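Local coordinates for protein glcnac-alpha-1,4-gal-releasing endo-beta-galactosidase (Clostridium perfringens, PDB 1UPS) that probably hydrolyses glycosidic bonds as a family 16 endo-beta-galactosidase that releases GlcNAc-alpha-1,4-Gal, and carries a bound calcium ion, at residues W48-L53 and S62-Y67; E80-W85 and R94-M99. All blocks are in the same frame, centred on the assembly; numbering follows the deposited sequence.

Interaction 1: W48-L53 and S62-Y67; sequences WTDYYL and SAKANY
Asp50 and Lys64 run side by side and point the same way, so that the ammonium group reaches the carboxylate in a salt bridge, with Lys64 NZ 3.1 Å from Asp50 OD2 and a weaker bond to OD1. The lysine chain is extended from a CG anti to its backbone N and bends only at its last torsion (chi4 99°), which turns NZ in over the carboxylate plane. Tyr67 crosses Asp50 at about a right angle. Its hydroxyl donates to the carboxylate from above that plane, Tyr67 OH to Asp50 OD1 being 2.8 Å, while OD1 itself lies at the edge of the tyrosine ring. Arg45 adds a second salt bridge at OD1, so this buried carboxylate is gripped by two cations and a phenol and is probably held ionised.

Alongside these side chains, the backbones meet in a single beta bridge of Tyr51 with Lys64, which ties the loop after strand 30-36 to the residues leading into strand 66-70 of the GH16 beta-sandwich. Ala65 N donates to Asp50 O at 2.9 Å, and Tyr52 N donates to Ala63 O at 3.0 Å.

Tyr51, its CG beside the backbone N (chi1 -70°), turns its ring obliquely across the lysine chain and takes Lys64 CG over one face, near the rim. Tyr51 OH has only a weak bond from Lys64 NZ and is paired more strongly with Glu61. Tyr52 leads the other way, its CG anti to the backbone N and its hydroxyl hydrogen-bonded to that of Tyr253. Ala63 CB packs against the backbone, 3.4 Å from Tyr52 O.

Interaction 2: E80-W85 and R94-M99; sequences EDQKPW and RSSAIM
The irregular backbone of 80-85 runs across the start of strand 94-99 at 84°, and the CA atoms come closest at Pro84 and Arg94, 4.5 Å apart. Arg94 buries the largest share of surface. Its CG stands beside the backbone N (chi1 -65°) and passes Pro84 CA; the chain then bends at chi3 (-85°) and brings the guanidinium alongside the loop, where two carbonyls meet it at its edge. Arg94 NH2 donates to Gln82 O at 3.0 Å, on a lone pair in the carbonyl plane. The same nitrogen donates to Glu80 O at 3.1 Å, but this oxygen is approached from well above its carbonyl plane. A water bridges Glu80 O and Arg94 NH1, and NH1 also forms a salt bridge with Asp255.

Gln82 extends from a CG anti to its backbone N and reaches across to Ser96, two residues further along the strand than Arg94. There Gln82 NE2 donates to Ser96 OG at 3.2 Å, nearly in the amide plane, while OE1 accepts from Asn66 ND2 and from Thr79 N. Ser96 OG is shared in turn with Tyr77 O and Asn66 N. A second water accepts from both Gln82 NE2 and Ser95 N and also lies within hydrogen-bonding distance of Lys83 O, so that it links the two backbones. Trp85 CD1 packs obliquely 4.3 Å from Ser95 CB, and its NE1 bonds to Asp90.

Asp255 probably balances the arginine's positive charge through NH1, while NH2 uses its N-H groups on two loop carbonyls; together they fix the guanidinium's rotation and tie the loop after strand 73-78 to the edge strand.

How the interactions relate
Along the chain the two contacts follow one another, interaction 1 first, yet their centres lie about 7 Å apart, on the same side of the molecule and within the GH16 region. The two meet directly: Ser62 OG is 2.7 Å from Trp85 O and Thr49 N is 2.8 Å from Met99 O, both probable hydrogen bonds, while the rings of Tyr52 and Trp85 pack together. Strand 66-70 belongs to one antiparallel sheet, and strand 94-99 is one of the two outermost strands of the other sheet. The loops 48-53 and 80-85 therefore join the edges of the two sheets of the sandwich, at a place away from the calcium site.

Interaction 1: W48-L53 and S62-Y67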
ATOM      1  N   TRP A  48      20.952  -7.514   6.760  1.00 12.35           N
ATOM      2  CA  TRP A  48      20.900  -6.043   6.726  1.00 11.87           C
ATOM      3  C   TRP A  48      22.276  -5.394   6.674  1.00 12.28           C
ATOM      4  O   TRP A  48      23.248  -5.899   7.270  1.00 12.11           O
ATOM      5  CB  TRP A  48      20.192  -5.492   7.984  1.00 11.85           C
ATOM      6  CG  TRP A  48      18.833  -6.061   8.202  1.00 11.97           C
ATOM      7  CD1 TRP A  48      18.492  -7.060   9.077  1.00 12.67           C
ATOM      8  CD2 TRP A  48      17.629  -5.691   7.523  1.00 12.47           C
ATOM      9  NE1 TRP A  48      17.143  -7.320   8.993  1.00 13.64           N
ATOM     10  CE2 TRP A  48      16.592  -6.513   8.032  1.00 12.23           C
ATOM     11  CE3 TRP A  48      17.318  -4.748   6.523  1.00 13.51           C
ATOM     12  CZ2 TRP A  48      15.261  -6.408   7.600  1.00 12.76           C
ATOM     13  CZ3 TRP A  48      15.991  -4.644   6.083  1.00 15.45           C
ATOM     14  CH2 TRP A  48      14.980  -5.485   6.617  1.00 12.90           C
ATOM     15  N   THR A  49      22.331  -4.246   6.004  1.00 12.19           N
ATOM     16  CA  THR A  49      23.402  -3.292   6.227  1.00 12.64           C
ATOM     17  C   THR A  49      22.870  -2.069   6.991  1.00 12.83           C
ATOM     18  O   THR A  49      21.694  -1.718   6.861  1.00 12.85           O
ATOM     19  CB  THR A  49      24.108  -2.924   4.901  1.00 12.59           C
ATOM     20  OG1 THR A  49      25.250  -2.102   5.193  1.00 13.73           O
ATOM     21  CG2 THR A  49      23.221  -2.061   3.960  1.00 13.85           C
ATOM     22  N   ASP A  50      23.718  -1.452   7.812  1.00 13.18           N
ATOM     23  CA  ASP A  50      23.295  -0.300   8.619  1.00 13.67           C
ATOM     24  C   ASP A  50      23.799   1.034   8.052  1.00 13.58           C
ATOM     25  O   ASP A  50      24.185   1.951   8.777  1.00 13.35           O
ATOM     26  CB  ASP A  50      23.630  -0.491  10.110  1.00 13.73           C
ATOM     27  CG  ASP A  50      25.088  -0.825  10.360  1.00 16.21           C
ATOM     28  OD1 ASP A  50      25.450  -0.987  11.559  1.00 16.90           O
ATOM     29  OD2 ASP A  50      25.929  -0.966   9.446  1.00 15.24           O
ATOM     30  N   TYR A  51      23.759   1.136   6.730  1.00 13.89           N
ATOM     31  CA  TYR A  51      24.053   2.384   6.047  1.00 13.96           C
ATOM     32  C   TYR A  51      22.902   2.731   5.113  1.00 14.18           C
ATOM     33  O   TYR A  51      22.318   1.834   4.468  1.00 13.84           O
ATOM     34  CB  TYR A  51      25.324   2.241   5.217  1.00 14.98           C
ATOM     35  CG  TYR A  51      26.595   2.117   6.031  1.00 16.65           C
ATOM     36  CD1 TYR A  51      26.990   0.883   6.556  1.00 18.16           C
ATOM     37  CD2 TYR A  51      27.416   3.222   6.246  1.00 18.45           C
ATOM     38  CE1 TYR A  51      28.162   0.763   7.309  1.00 18.64           C
ATOM     39  CE2 TYR A  51      28.599   3.114   6.990  1.00 18.43           C
ATOM     40  CZ  TYR A  51      28.962   1.879   7.510  1.00 20.21           C
ATOM     41  OH  TYR A  51      30.131   1.756   8.225  1.00 20.43           O
ATOM     42  N   TYR A  52      22.620   4.029   4.999  1.00 12.94           N
ATOM     43  CA  TYR A  52      21.532   4.513   4.168  1.00 12.39           C
ATOM     44  C   TYR A  52      22.103   4.845   2.773  1.00 12.18           C
ATOM     45  O   TYR A  52      22.945   5.731   2.654  1.00 11.93           O
ATOM     46  CB  TYR A  52      20.897   5.753   4.844  1.00 12.51           C
ATOM     47  CG  TYR A  52      19.708   6.358   4.105  1.00 12.81           C
ATOM     48  CD1 TYR A  52      18.867   5.565   3.315  1.00 11.55           C
ATOM     49  CD2 TYR A  52      19.422   7.723   4.213  1.00 14.70           C
ATOM     50  CE1 TYR A  52      17.764   6.141   2.618  1.00 12.68           C
ATOM     51  CE2 TYR A  52      18.330   8.304   3.542  1.00 16.06           C
ATOM     52  CZ  TYR A  52      17.512   7.504   2.748  1.00 14.90           C
ATOM     53  OH  TYR A  52      16.458   8.089   2.072  1.00 15.77           O
ATOM     54  N   LEU A  53      21.670   4.120   1.733  1.00 11.21           N
ATOM     55  CA  LEU A  53      22.089   4.401   0.329  1.00 11.96           C
ATOM     56  C   LEU A  53      23.528   4.948   0.194  1.00 11.80           C
ATOM     57  O   LEU A  53      23.744   6.018  -0.388  1.00 11.20           O
ATOM     58  CB  LEU A  53      21.089   5.339  -0.369  1.00 11.76           C
ATOM     59  CG  LEU A  53      19.631   4.862  -0.372  1.00 12.86           C
ATOM     60  CD1 LEU A  53      18.683   5.989  -0.824  1.00 13.76           C
ATOM     61  CD2 LEU A  53      19.458   3.617  -1.254  1.00 13.11           C
ATOM     62  N   SER A  62      29.210   8.862   6.876  1.00 16.07           N
ATOM     63  CA  SER A  62      28.146   9.812   7.266  1.00 15.07           C
ATOM     64  C   SER A  62      26.760   9.157   7.268  1.00 14.11           C
ATOM     65  O   SER A  62      25.866   9.581   8.003  1.00 12.95           O
ATOM     66  CB  SER A  62      28.149  11.091   6.379  1.00 15.92           C
ATOM     67  OG  SER A  62      27.924  10.861   4.969  1.00 17.64           O
ATOM     68  N   ALA A  63      26.608   8.111   6.452  1.00 12.64           N
ATOM     69  CA  ALA A  63      25.316   7.488   6.199  1.00 12.08           C
ATOM     70  C   ALA A  63      25.016   6.345   7.174  1.00 11.71           C
ATOM     71  O   ALA A  63      23.989   5.682   7.068  1.00 11.52           O
ATOM     72  CB  ALA A  63      25.246   7.008   4.740  1.00 11.95           C
ATOM     73  N   LYS A  64      25.908   6.117   8.132  1.00 12.14           N
ATOM     74  CA  LYS A  64      25.698   5.049   9.132  1.00 12.51           C
ATOM     75  C   LYS A  64      24.528   5.341  10.087  1.00 12.04           C
ATOM     76  O   LYS A  64      24.369   6.469  10.561  1.00 11.63           O
ATOM     77  CB  LYS A  64      26.977   4.781   9.940  1.00 13.50           C
ATOM     78  CG  LYS A  64      26.911   3.447  10.729  1.00 17.42           C
ATOM     79  CD  LYS A  64      28.277   2.884  11.092  1.00 24.04           C
ATOM     80  CE  LYS A  64      28.138   1.505  11.774  1.00 26.17           C
ATOM     81  NZ  LYS A  64      28.370   0.347  10.828  1.00 28.10           N
ATOM     82  N   ALA A  65      23.751   4.298  10.389  1.00 11.25           N
ATOM     83  CA  ALA A  65      22.589   4.396  11.264  1.00 11.18           C
ATOM     84  C   ALA A  65      22.985   4.346  12.725  1.00 11.31           C
ATOM     85  O   ALA A  65      23.998   3.730  13.078  1.00 11.19           O
ATOM     86  CB  ALA A  65      21.616   3.255  10.975  1.00 11.22           C
ATOM     87  N   ASN A  66      22.178   4.990  13.567  1.00 10.78           N
ATOM     88  CA  ASN A  66      22.207   4.717  14.993  1.00 11.69           C
ATOM     89  C   ASN A  66      20.989   3.908  15.364  1.00 11.59           C
ATOM     90  O   ASN A  66      19.913   4.143  14.844  1.00 10.92           O
ATOM     91  CB  ASN A  66      22.299   6.000  15.810  1.00 11.62           C
ATOM     92  CG  ASN A  66      23.635   6.686  15.611  1.00 14.52           C
ATOM     93  OD1 ASN A  66      24.707   6.081  15.825  1.00 14.28           O
ATOM     94  ND2 ASN A  66      23.590   7.940  15.171  1.00 15.11           N
ATOM     95  N   TYR A  67      21.187   2.926  16.235  1.00 12.37           N
ATOM     96  CA  TYR A  67      20.095   2.032  16.632  1.00 12.68           C
ATOM     97  C   TYR A  67      20.521   1.225  17.865  1.00 13.21           C
ATOM     98  O   TYR A  67      21.721   1.170  18.211  1.00 13.51           O
ATOM     99  CB  TYR A  67      19.693   1.075  15.484  1.00 12.90           C
ATOM    100  CG  TYR A  67      20.832   0.183  15.011  1.00 13.23           C
ATOM    101  CD1 TYR A  67      21.750   0.644  14.055  1.00 14.83           C
ATOM    102  CD2 TYR A  67      21.015  -1.100  15.535  1.00 14.47           C
ATOM    103  CE1 TYR A  67      22.813  -0.147  13.628  1.00 15.61           C
ATOM    104  CE2 TYR A  67      22.100  -1.916  15.117  1.00 15.41           C
ATOM    105  CZ  TYR A  67      22.984  -1.424  14.154  1.00 15.56           C
ATOM    106  OH  TYR A  67      24.055  -2.186  13.733  1.00 16.72           O
TER

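Interaction 2: E80-W85 and R94-M99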
ATOM      1  N   GLU A  80      20.207  14.128  18.935  1.00  9.90           N
ATOM      2  CA  GLU A  80      20.184  15.580  18.754  1.00 10.83           C
ATOM      3  C   GLU A  80      21.449  16.086  18.054  1.00 10.76           C
ATOM      4  O   GLU A  80      21.393  17.077  17.326  1.00 12.17           O
ATOM      5  CB  GLU A  80      20.013  16.284  20.103  1.00 10.89           C
ATOM      6  CG  GLU A  80      19.708  17.777  19.976  1.00 12.69           C
ATOM      7  CD  GLU A  80      19.384  18.450  21.307  1.00 20.73           C
ATOM      8  OE1 GLU A  80      19.098  17.752  22.323  1.00 19.56           O
ATOM      9  OE2 GLU A  80      19.411  19.702  21.333  1.00 21.50           O
ATOM     10  N   ASP A  81      22.575  15.410  18.279  1.00 10.71           N
ATOM     11  CA  ASP A  81      23.846  15.799  17.665  1.00 10.15           C
ATOM     12  C   ASP A  81      24.236  14.966  16.435  1.00 10.43           C
ATOM     13  O   ASP A  81      25.375  15.055  15.936  1.00 10.15           O
ATOM     14  CB  ASP A  81      24.977  15.845  18.718  1.00 10.82           C
ATOM     15  CG  ASP A  81      25.192  14.506  19.435  1.00 10.02           C
ATOM     16  OD1 ASP A  81      24.408  13.537  19.233  1.00  9.56           O
ATOM     17  OD2 ASP A  81      26.133  14.343  20.235  1.00 11.44           O
ATOM     18  N   GLN A  82      23.300  14.159  15.932  1.00  9.81           N
ATOM     19  CA  GLN A  82      23.568  13.353  14.738  1.00 10.50           C
ATOM     20  C   GLN A  82      23.817  14.255  13.524  1.00 10.79           C
ATOM     21  O   GLN A  82      23.166  15.298  13.385  1.00 10.95           O
ATOM     22  CB  GLN A  82      22.402  12.382  14.487  1.00 10.55           C
ATOM     23  CG  GLN A  82      22.630  11.391  13.356  1.00 10.37           C
ATOM     24  CD  GLN A  82      21.695  10.210  13.442  1.00 11.78           C
ATOM     25  OE1 GLN A  82      21.393   9.736  14.549  1.00 11.74           O
ATOM     26  NE2 GLN A  82      21.249   9.717  12.288  1.00  9.73           N
ATOM     27  N   LYS A  83      24.768  13.877  12.665  1.00 10.39           N
ATOM     28  CA  LYS A  83      25.052  14.695  11.465  1.00 10.96           C
ATOM     29  C   LYS A  83      24.189  14.282  10.284  1.00  9.95           C
ATOM     30  O   LYS A  83      23.689  13.151  10.261  1.00 10.20           O
ATOM     31  CB  LYS A  83      26.530  14.586  11.083  1.00 10.71           C
ATOM     32  CG  LYS A  83      27.455  15.073  12.190  1.00 14.16           C
ATOM     33  CD  LYS A  83      28.872  15.254  11.628  1.00 20.78           C
ATOM     34  CE  LYS A  83      29.669  16.278  12.412  1.00 24.33           C
ATOM     35  NZ  LYS A  83      29.956  15.795  13.796  1.00 27.95           N
ATOM     36  N   PRO A  84      24.016  15.160   9.284  1.00  9.38           N
ATOM     37  CA  PRO A  84      23.262  14.765   8.079  1.00  9.03           C
ATOM     38  C   PRO A  84      23.840  13.505   7.430  1.00  9.36           C
ATOM     39  O   PRO A  84      25.076  13.336   7.461  1.00  8.50           O
ATOM     40  CB  PRO A  84      23.408  15.973   7.132  1.00  9.55           C
ATOM     41  CG  PRO A  84      23.695  17.158   8.057  1.00  9.84           C
ATOM     42  CD  PRO A  84      24.454  16.570   9.251  1.00  9.26           C
ATOM     43  N   TRP A  85      22.984  12.662   6.836  1.00  9.53           N
ATOM     44  CA  TRP A  85      23.447  11.373   6.314  1.00 10.16           C
ATOM     45  C   TRP A  85      24.294  11.520   5.038  1.00 11.00           C
ATOM     46  O   TRP A  85      25.202  10.729   4.803  1.00  9.88           O
ATOM     47  CB  TRP A  85      22.281  10.386   6.124  1.00 10.92           C
ATOM     48  CG  TRP A  85      21.440  10.687   4.939  1.00 11.42           C
ATOM     49  CD1 TRP A  85      20.397  11.580   4.866  1.00 13.29           C
ATOM     50  CD2 TRP A  85      21.567  10.110   3.634  1.00 13.59           C
ATOM     51  NE1 TRP A  85      19.872  11.590   3.592  1.00 14.38           N
ATOM     52  CE2 TRP A  85      20.566  10.694   2.816  1.00 14.97           C
ATOM     53  CE3 TRP A  85      22.406   9.130   3.077  1.00 16.15           C
ATOM     54  CZ2 TRP A  85      20.389  10.346   1.469  1.00 16.11           C
ATOM     55  CZ3 TRP A  85      22.232   8.782   1.733  1.00 18.37           C
ATOM     56  CH2 TRP A  85      21.234   9.403   0.945  1.00 19.02           C
ATOM     57  N   ARG A  94      18.553  14.299   8.256  1.00 10.90           N
ATOM     58  CA  ARG A  94      19.161  13.269   9.082  1.00 11.02           C
ATOM     59  C   ARG A  94      18.320  12.019   8.991  1.00 10.52           C
ATOM     60  O   ARG A  94      17.096  12.112   8.922  1.00 11.86           O
ATOM     61  CB  ARG A  94      19.279  13.771  10.503  1.00 11.85           C
ATOM     62  CG  ARG A  94      20.270  14.974  10.516  1.00 14.26           C
ATOM     63  CD  ARG A  94      20.549  15.492  11.854  1.00 14.85           C
ATOM     64  NE  ARG A  94      19.560  16.458  12.326  1.00 13.17           N
ATOM     65  CZ  ARG A  94      19.637  16.986  13.535  1.00 14.17           C
ATOM     66  NH1 ARG A  94      18.752  17.874  13.955  1.00 11.71           N
ATOM     67  NH2 ARG A  94      20.635  16.611  14.339  1.00 14.57           N
ATOM     68  N   SER A  95      18.968  10.859   8.977  1.00  9.25           N
ATOM     69  CA  SER A  95      18.226   9.592   8.920  1.00  9.60           C
ATOM     70  C   SER A  95      19.072   8.477   9.506  1.00  9.62           C
ATOM     71  O   SER A  95      20.291   8.470   9.319  1.00  9.96           O
ATOM     72  CB  SER A  95      17.814   9.245   7.467  1.00  9.72           C
ATOM     73  OG  SER A  95      17.105   7.988   7.389  1.00 10.43           O
ATOM     74  N   SER A  96      18.422   7.550  10.212  1.00  9.75           N
ATOM     75  CA  SER A  96      19.057   6.306  10.624  1.00 10.10           C
ATOM     76  C   SER A  96      18.349   5.174   9.889  1.00  9.81           C
ATOM     77  O   SER A  96      17.146   4.932  10.106  1.00 10.31           O
ATOM     78  CB  SER A  96      18.937   6.094  12.133  1.00  9.43           C
ATOM     79  OG  SER A  96      19.879   6.896  12.835  1.00 10.08           O
ATOM     80  N   ALA A  97      19.092   4.449   9.060  1.00 10.57           N
ATOM     81  CA  ALA A  97      18.482   3.426   8.179  1.00  9.78           C
ATOM     82  C   ALA A  97      19.187   2.066   8.216  1.00 10.25           C
ATOM     83  O   ALA A  97      20.421   1.992   8.379  1.00 10.92           O
ATOM     84  CB  ALA A  97      18.468   3.942   6.715  1.00  9.70           C
ATOM     85  N   ILE A  98      18.405   0.999   8.022  1.00  9.86           N
ATOM     86  CA  ILE A  98      18.983  -0.278   7.613  1.00  9.99           C
ATOM     87  C   ILE A  98      18.405  -0.654   6.257  1.00 10.55           C
ATOM     88  O   ILE A  98      17.279  -0.240   5.916  1.00 10.44           O
ATOM     89  CB  ILE A  98      18.790  -1.400   8.677  1.00  9.59           C
ATOM     90  CG1 ILE A  98      17.300  -1.754   8.881  1.00 11.07           C
ATOM     91  CG2 ILE A  98      19.453  -0.983   9.999  1.00 10.09           C
ATOM     92  CD1 ILE A  98      17.063  -3.058   9.669  1.00 11.15           C
ATOM     93  N   MET A  99      19.171  -1.417   5.470  1.00 10.20           N
ATOM     94  CA  MET A  99      18.685  -1.842   4.156  1.00 10.15           C
ATOM     95  C   MET A  99      18.987  -3.306   3.947  1.00 10.06           C
ATOM     96  O   MET A  99      19.988  -3.784   4.449  1.00 10.61           O
ATOM     97  CB  MET A  99      19.357  -1.046   3.033  1.00 10.37           C
ATOM     98  CG  MET A  99      19.396   0.474   3.233  1.00 10.22           C
ATOM     99  SD  MET A  99      19.701   1.370   1.704  1.00 11.43           S
ATOM    100  CE  MET A  99      21.348   0.659   1.223  1.00 10.66           C
TER
HETATM  101  O   HOH W   1      19.464  19.065  16.559  1.00 18.46           O
HETATM  102  O   HOH W   2      21.937  11.034   9.653  1.00 14.37           O